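Local coordinates for protein lactate dehydrogenase (Eimeria maxima, PDB 6CT6) that probably catalyses the NADH-dependent interconversion of pyruvate and lactate, and binds NADH together with the substrate analogue oxamate, at residues 80-85 with 252-257; 106-111 with 138-143; 124-129 with 291-296. All coordinates share one frame; numbering follows the deposited sequence.

Interaction 1 (80-85 with 252-257). With NAI (1,4-dihydronicotinamide adenine dinucleotide), chain D.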
loop_
_atom_site.group_PDB
_atom_site.type_symbol
_atom_site.label_atom_id
_atom_site.label_comp_id
_atom_site.label_asym_id
_atom_site.label_seq_id
_atom_site.Cartn_x
_atom_site.Cartn_y
_atom_site.Cartn_z
ATOM N N VAL B 80 -6.236 7.764 17.909
ATOM C CA VAL B 80 -5.843 8.652 16.822
ATOM C C VAL B 80 -6.894 8.554 15.725
ATOM O O VAL B 80 -7.424 7.472 15.452
ATOM C CB VAL B 80 -4.443 8.295 16.274
ATOM C CG1 VAL B 80 -4.090 9.163 15.073
ATOM C CG2 VAL B 80 -3.387 8.445 17.361
ATOM N N VAL B 81 -7.198 9.690 15.098
ATOM C CA VAL B 81 -8.096 9.755 13.949
ATOM C C VAL B 81 -7.335 10.426 12.812
ATOM O O VAL B 81 -6.800 11.529 12.987
ATOM C CB VAL B 81 -9.390 10.527 14.269
ATOM C CG1 VAL B 81 -10.306 10.575 13.049
ATOM C CG2 VAL B 81 -10.127 9.903 15.452
ATOM N N ILE B 82 -7.278 9.763 11.658
ATOM C CA ILE B 82 -6.659 10.322 10.458
ATOM C C ILE B 82 -7.741 10.441 9.390
ATOM O O ILE B 82 -8.364 9.440 9.015
ATOM C CB ILE B 82 -5.479 9.470 9.958
ATOM C CG1 ILE B 82 -4.533 9.117 11.115
ATOM C CG2 ILE B 82 -4.713 10.235 8.891
ATOM C CD1 ILE B 82 -3.376 8.199 10.726
ATOM N N ILE B 83 -7.950 11.660 8.890
ATOM C CA ILE B 83 -9.101 11.997 8.054
ATOM C C ILE B 83 -8.651 12.131 6.606
ATOM O O ILE B 83 -7.808 12.979 6.284
ATOM C CB ILE B 83 -9.781 13.295 8.517
ATOM C CG1 ILE B 83 -10.293 13.166 9.949
ATOM C CG2 ILE B 83 -10.943 13.658 7.586
ATOM C CD1 ILE B 83 -10.588 14.503 10.610
ATOM N N THR B 84 -9.234 11.314 5.730
ATOM C CA THR B 84 -9.120 11.501 4.290
ATOM C C THR B 84 -10.489 11.608 3.624
ATOM O O THR B 84 -10.580 11.525 2.394
ATOM C CB THR B 84 -8.313 10.358 3.665
ATOM O OG1 THR B 84 -8.950 9.104 3.931
ATOM C CG2 THR B 84 -6.883 10.334 4.201
ATOM N N ALA B 85 -11.550 11.788 4.409
ATOM C CA ALA B 85 -12.904 11.829 3.873
ATOM C C ALA B 85 -13.085 12.994 2.907
ATOM O O ALA B 85 -12.521 14.076 3.094
ATOM C CB ALA B 85 -13.912 11.946 5.017
ATOM N N LEU B 252 3.598 8.263 10.194
ATOM C CA LEU B 252 4.749 8.583 11.034
ATOM C C LEU B 252 4.389 9.637 12.071
ATOM O O LEU B 252 4.854 9.572 13.215
ATOM C CB LEU B 252 5.930 9.047 10.174
ATOM C CG LEU B 252 6.581 7.984 9.282
ATOM C CD1 LEU B 252 7.801 8.544 8.561
ATOM C CD2 LEU B 252 6.963 6.741 10.085
ATOM N N MET B 253 3.547 10.606 11.699
ATOM C CA MET B 253 3.079 11.592 12.669
ATOM C C MET B 253 2.268 10.919 13.769
ATOM O O MET B 253 2.467 11.190 14.960
ATOM C CB MET B 253 2.246 12.664 11.966
ATOM C CG MET B 253 3.026 13.506 10.963
ATOM S SD MET B 253 1.961 14.456 9.846
ATOM C CE MET B 253 1.098 15.513 11.007
ATOM N N ALA B 254 1.355 10.022 13.386
ATOM C CA ALA B 254 0.557 9.298 14.372
ATOM C C ALA B 254 1.441 8.447 15.273
ATOM O O ALA B 254 1.181 8.325 16.476
ATOM C CB ALA B 254 -0.474 8.424 13.663
ATOM N N GLU B 255 2.481 7.836 14.703
ATOM C CA GLU B 255 3.390 7.018 15.499
ATOM C C GLU B 255 4.129 7.867 16.522
ATOM O O GLU B 255 4.353 7.433 17.658
ATOM C CB GLU B 255 4.378 6.302 14.579
ATOM C CG GLU B 255 5.343 5.375 15.289
ATOM C CD GLU B 255 6.375 4.791 14.348
ATOM O OE1 GLU B 255 7.025 5.572 13.620
ATOM O OE2 GLU B 255 6.528 3.554 14.328
ATOM N N SER B 256 4.519 9.080 16.132
ATOM C CA SER B 256 5.205 9.975 17.054
ATOM C C SER B 256 4.318 10.318 18.244
ATOM O O SER B 256 4.797 10.400 19.381
ATOM C CB SER B 256 5.643 11.241 16.312
ATOM O OG SER B 256 6.614 11.964 17.053
ATOM N N TYR B 257 3.020 10.510 18.006
ATOM C CA TYR B 257 2.089 10.743 19.107
ATOM C C TYR B 257 1.938 9.499 19.974
ATOM O O TYR B 257 1.982 9.579 21.208
ATOM C CB TYR B 257 0.723 11.169 18.569
ATOM C CG TYR B 257 -0.335 11.206 19.649
ATOM C CD1 TYR B 257 -0.436 12.289 20.508
ATOM C CD2 TYR B 257 -1.209 10.144 19.829
ATOM C CE1 TYR B 257 -1.386 12.323 21.508
ATOM C CE2 TYR B 257 -2.164 10.168 20.828
ATOM C CZ TYR B 257 -2.246 11.263 21.664
ATOM O OH TYR B 257 -3.192 11.297 22.659
HETATM P PA NAI D . -10.298 8.867 -2.244
HETATM O O1A NAI D . -11.461 9.396 -3.054
HETATM O O2A NAI D . -9.561 7.636 -2.713
HETATM O O5B NAI D . -10.843 8.586 -0.759
HETATM C C5B NAI D . -11.760 9.480 -0.134
HETATM C C4B NAI D . -12.783 8.644 0.615
HETATM O O4B NAI D . -13.545 9.435 1.530
HETATM C C3B NAI D . -13.785 7.986 -0.329
HETATM O O3B NAI D . -13.681 6.565 -0.215
HETATM C C2B NAI D . -15.141 8.481 0.136
HETATM O O2B NAI D . -16.161 7.486 0.039
HETATM C C1B NAI D . -14.835 8.837 1.578
HETATM N N9A NAI D . -15.824 9.716 2.240
HETATM C C8A NAI D . -16.635 10.654 1.708
HETATM N N7A NAI D . -17.393 11.222 2.686
HETATM C C5A NAI D . -17.067 10.635 3.853
HETATM C C6A NAI D . -17.467 10.742 5.270
HETATM N N6A NAI D . -18.408 11.624 5.664
HETATM N N1A NAI D . -16.859 9.928 6.164
HETATM C C2A NAI D . -15.914 9.040 5.800
HETATM N N3A NAI D . -15.508 8.892 4.531
HETATM C C4A NAI D . -16.037 9.645 3.543
HETATM O O3 NAI D . -9.243 10.074 -2.033
HETATM P PN NAI D . -7.718 9.910 -1.520
HETATM O O1N NAI D . -6.832 9.659 -2.717
HETATM O O2N NAI D . -7.692 8.957 -0.348
HETATM O O5D NAI D . -7.420 11.403 -0.995
HETATM C C5D NAI D . -8.161 11.910 0.109
HETATM C C4D NAI D . -7.874 13.384 0.359
HETATM O O4D NAI D . -6.487 13.600 0.650
HETATM C C3D NAI D . -8.203 14.228 -0.863
HETATM O O3D NAI D . -8.890 15.407 -0.437
HETATM C C2D NAI D . -6.850 14.576 -1.441
HETATM O O2D NAI D . -6.854 15.788 -2.196
HETATM C C1D NAI D . -6.030 14.682 -0.167
HETATM N N1N NAI D . -4.569 14.659 -0.322
HETATM C C2N NAI D . -3.900 15.416 0.549
HETATM C C3N NAI D . -2.525 15.501 0.555
HETATM C C7N NAI D . -1.890 16.396 1.578
HETATM O O7N NAI D . -2.568 16.801 2.510
HETATM N N7N NAI D . -0.617 16.745 1.448
HETATM C C4N NAI D . -1.694 14.725 -0.432
HETATM C C5N NAI D . -2.532 13.935 -1.331
HETATM C C6N NAI D . -3.924 13.925 -1.237
#
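The phenol ring of Y257 receives the branched end of V80 at a slant: V80 CG2 stands 3.7 Å from Y257 CD2. On the same side of that ring lies F126, whose own ring is nearly parallel to the phenol and displaced along it, an offset stack. The flat group at the other end of segment 80-85 is the adenine of NADH, and one face of it is met by the methyl of A85, with A85 CB 3.5 Å from NAI C4A. Further in, A254 presents its single methyl group to two strand residues that face the same way. V80 CG1 approaches A254 CB at 4.0 Å, and I82 CD1 reaches the same atom at 4.1 Å. The two branches of V80 divide the work: CG1, anti to the backbone N (chi1 176°), turns to the alanine, while CG2 slides past the tyrosine.

Strand 80-83 is one of the parallel strands of the NAD-binding Rossmann domain, lying between strands 11-15 and 126-129. Helix 244-259, which belongs to the C-terminal domain, runs almost antiparallel to it; the local axes approach to 9.9 Å at 165°. The contact thus joins the two domains through carbon atoms alone, methyl groups and a ring carbon of Y257. Beyond the strand the chain enters the coenzyme pocket, where T84 O lies 3.3 Å from NAI C5D and A85 CA 3.4 Å from NAI O4B. I82 and T84 also touch M24 of helix 19-31. Away from the strand, the hydroxyl of S256 is hydrogen-bonded to the backbone at I288 and R263, tying the helix to its own domain, and L252 packs on V59 of the second subunit.

Interaction 2 (106-111 with 138-143). With NAI (1,4-dihydronicotinamide adenine dinucleotide), chain D.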
loop_
_atom_site.group_PDB
_atom_site.type_symbol
_atom_site.label_atom_id
_atom_site.label_comp_id
_atom_site.label_asym_id
_atom_site.label_seq_id
_atom_site.Cartn_x
_atom_site.Cartn_y
_atom_site.Cartn_z
ATOM N N VAL B 106 -18.232 21.347 -0.993
ATOM C CA VAL B 106 -18.760 20.038 -0.626
ATOM C C VAL B 106 -18.013 19.481 0.577
ATOM O O VAL B 106 -18.617 19.025 1.556
ATOM C CB VAL B 106 -18.668 19.085 -1.833
ATOM C CG1 VAL B 106 -19.240 17.715 -1.486
ATOM C CG2 VAL B 106 -19.380 19.685 -3.033
ATOM N N ASN B 107 -16.685 19.524 0.526
ATOM C CA ASN B 107 -15.882 18.855 1.537
ATOM C C ASN B 107 -15.852 19.618 2.855
ATOM O O ASN B 107 -15.616 19.006 3.900
ATOM C CB ASN B 107 -14.474 18.631 0.983
ATOM C CG ASN B 107 -14.443 17.540 -0.079
ATOM O OD1 ASN B 107 -15.210 16.579 -0.008
ATOM N ND2 ASN B 107 -13.580 17.695 -1.075
ATOM N N ILE B 108 -16.113 20.929 2.844
ATOM C CA ILE B 108 -16.234 21.657 4.104
ATOM C C ILE B 108 -17.376 21.083 4.936
ATOM O O ILE B 108 -17.279 20.985 6.163
ATOM C CB ILE B 108 -16.417 23.168 3.853
ATOM C CG1 ILE B 108 -16.317 23.944 5.170
ATOM C CG2 ILE B 108 -17.744 23.467 3.169
ATOM C CD1 ILE B 108 -14.903 24.304 5.543
ATOM N N LYS B 109 -18.472 20.686 4.283
ATOM C CA LYS B 109 -19.603 20.131 5.023
ATOM C C LYS B 109 -19.292 18.731 5.534
ATOM O O LYS B 109 -19.734 18.352 6.624
ATOM C CB LYS B 109 -20.860 20.121 4.149
ATOM C CG LYS B 109 -21.364 21.512 3.793
ATOM C CD LYS B 109 -22.836 21.504 3.406
ATOM C CE LYS B 109 -23.304 22.896 3.011
ATOM N NZ LYS B 109 -23.134 23.896 4.103
ATOM N N ILE B 110 -18.534 17.947 4.765
ATOM C CA ILE B 110 -18.112 16.631 5.237
ATOM C C ILE B 110 -17.209 16.773 6.454
ATOM O O ILE B 110 -17.346 16.036 7.438
ATOM C CB ILE B 110 -17.423 15.853 4.099
ATOM C CG1 ILE B 110 -18.445 15.492 3.020
ATOM C CG2 ILE B 110 -16.739 14.593 4.632
ATOM C CD1 ILE B 110 -17.838 14.952 1.739
ATOM N N MET B 111 -16.272 17.724 6.410
ATOM C CA MET B 111 -15.387 17.947 7.549
ATOM C C MET B 111 -16.170 18.259 8.817
ATOM O O MET B 111 -15.732 17.904 9.917
ATOM C CB MET B 111 -14.417 19.090 7.246
ATOM C CG MET B 111 -13.389 18.784 6.168
ATOM S SD MET B 111 -12.305 17.385 6.543
ATOM C CE MET B 111 -13.168 16.029 5.750
ATOM N N VAL B 138 -8.620 21.523 7.996
ATOM C CA VAL B 138 -8.270 21.175 9.370
ATOM C C VAL B 138 -8.993 22.095 10.346
ATOM O O VAL B 138 -9.459 21.659 11.406
ATOM C CB VAL B 138 -6.739 21.207 9.571
ATOM C CG1 VAL B 138 -6.154 22.583 9.261
ATOM C CG2 VAL B 138 -6.374 20.785 10.995
ATOM N N ALA B 139 -9.118 23.378 9.999
ATOM C CA ALA B 139 -9.846 24.306 10.860
ATOM C C ALA B 139 -11.321 23.935 10.949
ATOM O O ALA B 139 -11.918 23.990 12.031
ATOM C CB ALA B 139 -9.683 25.737 10.349
ATOM N N ALA B 140 -11.929 23.558 9.821
ATOM C CA ALA B 140 -13.334 23.165 9.832
ATOM C C ALA B 140 -13.571 21.995 10.780
ATOM O O ALA B 140 -14.546 21.990 11.543
ATOM C CB ALA B 140 -13.787 22.808 8.417
ATOM N N VAL B 141 -12.691 20.993 10.748
ATOM C CA VAL B 141 -12.804 19.868 11.675
ATOM C C VAL B 141 -12.697 20.357 13.114
ATOM O O VAL B 141 -13.523 20.012 13.968
ATOM C CB VAL B 141 -11.732 18.808 11.363
ATOM C CG1 VAL B 141 -11.790 17.666 12.375
ATOM C CG2 VAL B 141 -11.907 18.272 9.949
ATOM N N GLN B 142 -11.674 21.164 13.405
ATOM C CA GLN B 142 -11.449 21.618 14.775
ATOM C C GLN B 142 -12.686 22.303 15.338
ATOM O O GLN B 142 -13.134 21.993 16.448
ATOM C CB GLN B 142 -10.247 22.567 14.820
ATOM C CG GLN B 142 -9.775 22.920 16.232
ATOM C CD GLN B 142 -10.707 23.879 16.949
ATOM O OE1 GLN B 142 -11.179 24.856 16.369
ATOM N NE2 GLN B 142 -10.991 23.592 18.214
ATOM N N GLU B 143 -13.248 23.248 14.581
ATOM C CA GLU B 143 -14.386 24.013 15.077
ATOM C C GLU B 143 -15.576 23.109 15.364
ATOM O O GLU B 143 -16.251 23.266 16.389
ATOM C CB GLU B 143 -14.750 25.098 14.066
ATOM C CG GLU B 143 -13.646 26.126 13.883
ATOM C CD GLU B 143 -13.763 26.908 12.590
ATOM O OE1 GLU B 143 -14.724 26.669 11.830
ATOM O OE2 GLU B 143 -12.887 27.761 12.332
HETATM P PA NAI D . -10.298 8.867 -2.244
HETATM O O1A NAI D . -11.461 9.396 -3.054
HETATM O O2A NAI D . -9.561 7.636 -2.713
HETATM O O5B NAI D . -10.843 8.586 -0.759
HETATM C C5B NAI D . -11.760 9.480 -0.134
HETATM C C4B NAI D . -12.783 8.644 0.615
HETATM O O4B NAI D . -13.545 9.435 1.530
HETATM C C3B NAI D . -13.785 7.986 -0.329
HETATM O O3B NAI D . -13.681 6.565 -0.215
HETATM C C2B NAI D . -15.141 8.481 0.136
HETATM O O2B NAI D . -16.161 7.486 0.039
HETATM C C1B NAI D . -14.835 8.837 1.578
HETATM N N9A NAI D . -15.824 9.716 2.240
HETATM C C8A NAI D . -16.635 10.654 1.708
HETATM N N7A NAI D . -17.393 11.222 2.686
HETATM C C5A NAI D . -17.067 10.635 3.853
HETATM C C6A NAI D . -17.467 10.742 5.270
HETATM N N6A NAI D . -18.408 11.624 5.664
HETATM N N1A NAI D . -16.859 9.928 6.164
HETATM C C2A NAI D . -15.914 9.040 5.800
HETATM N N3A NAI D . -15.508 8.892 4.531
HETATM C C4A NAI D . -16.037 9.645 3.543
HETATM O O3 NAI D . -9.243 10.074 -2.033
HETATM P PN NAI D . -7.718 9.910 -1.520
HETATM O O1N NAI D . -6.832 9.659 -2.717
HETATM O O2N NAI D . -7.692 8.957 -0.348
HETATM O O5D NAI D . -7.420 11.403 -0.995
HETATM C C5D NAI D . -8.161 11.910 0.109
HETATM C C4D NAI D . -7.874 13.384 0.359
HETATM O O4D NAI D . -6.487 13.600 0.650
HETATM C C3D NAI D . -8.203 14.228 -0.863
HETATM O O3D NAI D . -8.890 15.407 -0.437
HETATM C C2D NAI D . -6.850 14.576 -1.441
HETATM O O2D NAI D . -6.854 15.788 -2.196
HETATM C C1D NAI D . -6.030 14.682 -0.167
HETATM N N1N NAI D . -4.569 14.659 -0.322
HETATM C C2N NAI D . -3.900 15.416 0.549
HETATM C C3N NAI D . -2.525 15.501 0.555
HETATM C C7N NAI D . -1.890 16.396 1.578
HETATM O O7N NAI D . -2.568 16.801 2.510
HETATM N N7N NAI D . -0.617 16.745 1.448
HETATM C C4N NAI D . -1.694 14.725 -0.432
HETATM C C5N NAI D . -2.532 13.935 -1.331
HETATM C C6N NAI D . -3.924 13.925 -1.237
#
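M111 and V141 mark the closest backbone approach of two helices that run in broadly the same direction, inclined by 33°, their local axes 8.8 Å apart at the nearest point. A140, with a single methyl, lies at this close approach and receives two partners. I108 CD1 presses on A140 CB at 3.4 Å, tighter than usual for two carbons. The isoleucine reaches it because CG1 is anti to the backbone N (chi1 -171°), which carries the ethyl branch toward the second helix. M111 CB also touches this methyl, 3.9 Å from A140 CB.

The bend of the methionine at chi2 (-60°) sets its sulfur beside one branch of the valine, M111 SD lying 3.5 Å from V141 CG2; a second bend, at chi3, turns the terminal methyl away. V141 also touches I152 of strand 152-155, where helix 134-145 is packed on the sheet. Helices 104-121 and 134-145 flank strand 126-129 in sequence, as successive crossover helices of the Rossmann fold. On another side of the first helix, I110 CG2 approaches NAI N6A at 3.6 Å, on the same side of the adenine plane as the methyl of A85.

The amides of N107 and Q142 are engaged elsewhere: N107 OD1 accepts from I87 N, and Q142 NE2 donates to V147 O. The helices are therefore joined by close fit and dispersion between aliphatic carbons and a polarisable sulfur, without directional bonds between them.

Interaction 3 (124-129 with 291-296)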
loop_
_atom_site.group_PDB
_atom_site.type_symbol
_atom_site.label_atom_id
_atom_site.label_comp_id
_atom_site.label_asym_id
_atom_site.label_seq_id
_atom_site.Cartn_x
_atom_site.Cartn_y
_atom_site.Cartn_z
ATOM N N ASN B 124 -11.105 12.908 22.952
ATOM C CA ASN B 124 -9.754 12.961 23.500
ATOM C C ASN B 124 -8.700 12.434 22.532
ATOM O O ASN B 124 -7.529 12.315 22.911
ATOM C CB ASN B 124 -9.689 12.176 24.811
ATOM C CG ASN B 124 -10.597 12.751 25.881
ATOM O OD1 ASN B 124 -10.778 13.965 25.969
ATOM N ND2 ASN B 124 -11.172 11.880 26.703
ATOM N N ALA B 125 -9.082 12.114 21.299
ATOM C CA ALA B 125 -8.143 11.579 20.327
ATOM C C ALA B 125 -7.251 12.679 19.757
ATOM O O ALA B 125 -7.591 13.866 19.761
ATOM C CB ALA B 125 -8.892 10.882 19.191
ATOM N N PHE B 126 -6.084 12.261 19.271
ATOM C CA PHE B 126 -5.219 13.107 18.456
ATOM C C PHE B 126 -5.669 12.998 17.003
ATOM O O PHE B 126 -5.832 11.889 16.488
ATOM C CB PHE B 126 -3.762 12.666 18.611
ATOM C CG PHE B 126 -2.773 13.549 17.901
ATOM C CD1 PHE B 126 -2.511 14.831 18.357
ATOM C CD2 PHE B 126 -2.085 13.086 16.791
ATOM C CE1 PHE B 126 -1.594 15.638 17.708
ATOM C CE2 PHE B 126 -1.166 13.888 16.139
ATOM C CZ PHE B 126 -0.920 15.165 16.597
ATOM N N ILE B 127 -5.872 14.142 16.348
ATOM C CA ILE B 127 -6.514 14.192 15.036
ATOM C C ILE B 127 -5.529 14.722 14.002
ATOM O O ILE B 127 -4.930 15.787 14.192
ATOM C CB ILE B 127 -7.787 15.058 15.065
ATOM C CG1 ILE B 127 -8.785 14.485 16.070
ATOM C CG2 ILE B 127 -8.442 15.120 13.689
ATOM C CD1 ILE B 127 -8.991 15.372 17.259
ATOM N N ILE B 128 -5.379 13.981 12.907
ATOM C CA ILE B 128 -4.564 14.383 11.763
ATOM C C ILE B 128 -5.485 14.466 10.551
ATOM O O ILE B 128 -6.097 13.461 10.167
ATOM C CB ILE B 128 -3.423 13.388 11.490
ATOM C CG1 ILE B 128 -2.512 13.228 12.712
ATOM C CG2 ILE B 128 -2.618 13.830 10.265
ATOM C CD1 ILE B 128 -1.637 11.980 12.650
ATOM N N ASN B 129 -5.567 15.640 9.932
ATOM C CA ASN B 129 -6.342 15.788 8.707
ATOM C C ASN B 129 -5.432 15.762 7.490
ATOM O O ASN B 129 -4.299 16.249 7.534
ATOM C CB ASN B 129 -7.155 17.082 8.688
ATOM C CG ASN B 129 -8.006 17.200 7.437
ATOM O OD1 ASN B 129 -8.938 16.421 7.241
ATOM N ND2 ASN B 129 -7.675 18.155 6.572
ATOM N N LYS B 291 1.850 14.312 24.271
ATOM C CA LYS B 291 0.951 15.403 24.624
ATOM C C LYS B 291 0.478 16.182 23.401
ATOM O O LYS B 291 0.042 17.330 23.535
ATOM C CB LYS B 291 1.629 16.346 25.620
ATOM C CG LYS B 291 2.004 15.696 26.950
ATOM C CD LYS B 291 2.702 16.672 27.894
ATOM C CE LYS B 291 4.044 17.164 27.361
ATOM N NZ LYS B 291 5.046 16.083 27.152
ATOM N N GLY B 292 0.555 15.582 22.212
ATOM C CA GLY B 292 0.094 16.235 21.001
ATOM C C GLY B 292 1.141 17.129 20.372
ATOM O O GLY B 292 2.319 16.770 20.321
ATOM N N ILE B 293 0.722 18.293 19.876
ATOM C CA ILE B 293 1.650 19.295 19.356
ATOM C C ILE B 293 2.341 19.914 20.570
ATOM O O ILE B 293 1.788 20.795 21.227
ATOM C CB ILE B 293 0.943 20.359 18.511
ATOM C CG1 ILE B 293 0.005 19.732 17.468
ATOM C CG2 ILE B 293 1.966 21.254 17.822
ATOM C CD1 ILE B 293 0.680 18.829 16.449
ATOM N N GLU B 294 3.551 19.451 20.875
ATOM C CA GLU B 294 4.215 19.851 22.111
ATOM C C GLU B 294 5.003 21.141 21.970
ATOM O O GLU B 294 5.166 21.868 22.957
ATOM C CB GLU B 294 5.135 18.726 22.593
ATOM C CG GLU B 294 4.365 17.494 23.028
ATOM C CD GLU B 294 5.253 16.402 23.582
ATOM O OE1 GLU B 294 6.491 16.559 23.551
ATOM O OE2 GLU B 294 4.707 15.382 24.052
ATOM N N GLN B 295 5.491 21.444 20.771
ATOM C CA GLN B 295 6.233 22.670 20.529
ATOM C C GLN B 295 5.989 23.121 19.102
ATOM O O GLN B 295 5.968 22.302 18.180
ATOM C CB GLN B 295 7.742 22.490 20.729
ATOM C CG GLN B 295 8.170 21.973 22.081
ATOM C CD GLN B 295 9.678 21.870 22.177
ATOM O OE1 GLN B 295 10.398 22.792 21.795
ATOM N NE2 GLN B 295 10.166 20.735 22.660
ATOM N N ILE B 296 5.811 24.425 18.929
ATOM C CA ILE B 296 5.838 25.059 17.620
ATOM C C ILE B 296 7.127 25.858 17.532
ATOM O O ILE B 296 7.391 26.721 18.378
ATOM C CB ILE B 296 4.603 25.949 17.395
ATOM C CG1 ILE B 296 3.342 25.084 17.346
ATOM C CG2 ILE B 296 4.744 26.741 16.098
ATOM C CD1 ILE B 296 2.066 25.856 17.553
#
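Apolar packing joins the segments, and F126 supplies one whole side of it. Its ring passes close to the backbone of G292, where F126 CE1 lies 3.7 Å from G292 CA in an oblique approach. The tip of I293 comes up at the edge of the same ring, near its plane, with F126 CZ 4.0 Å from I293 CD1; the two side chains cross at about a right angle. Extension of the phenylalanine, CG anti to the backbone N (chi1 -175°), is what carries the ring out to both residues. G292 has a positive phi of 86°, a backbone state that suits a residue lacking a side chain, and the ring abuts its bare alpha carbon.

The polar interactions centre on E294, two within segment 291-296 and one to K262. K291 N donates to E294 OE2 at 3.1 Å in a fairly straight bond (164°); the acceptor offers the lone pair turned away from its other carboxylate oxygen. K291 NZ forms a salt bridge to OE2, weak as a hydrogen bond, while OE1 pairs with K262. Two charged amines thus share one carboxylate, which probably favours its ionised form.

The chain turns a corner at I293, and E294 and Q295 then form a classic beta bulge opposite I287. I293 touches C286 and I288 of strand 281-289 and C153 of strand 152-155. Strand 126-129 is hydrogen-bonded to strands 80-83 and 152-155, and its F126 also meets helix 244-259, whose Y257 stacks on the ring.

In the fold
Interactions 1 and 3 lie about 9 Å apart between centres and share one sheet: V81 O and I128 N, 2.8 Å apart, and I83 N and I128 O, 2.9 Å apart, are probable hydrogen bonds between their strands. Both bring C-terminal-domain segments onto the Rossmann sheet. Interaction 2, about 16 and 17 Å from these centres, lies against the C-terminal ends of strands 80-83 and 126-129. There M111 is the common neighbour, its CE 3.4 Å from A85 O and its SD 3.6 Å from N129 OD1. Interactions 1 and 2 both border NADH. Bound oxamate touches none of the three contacts: the side chain of I82 is about 14 Å from it, as is that of M111.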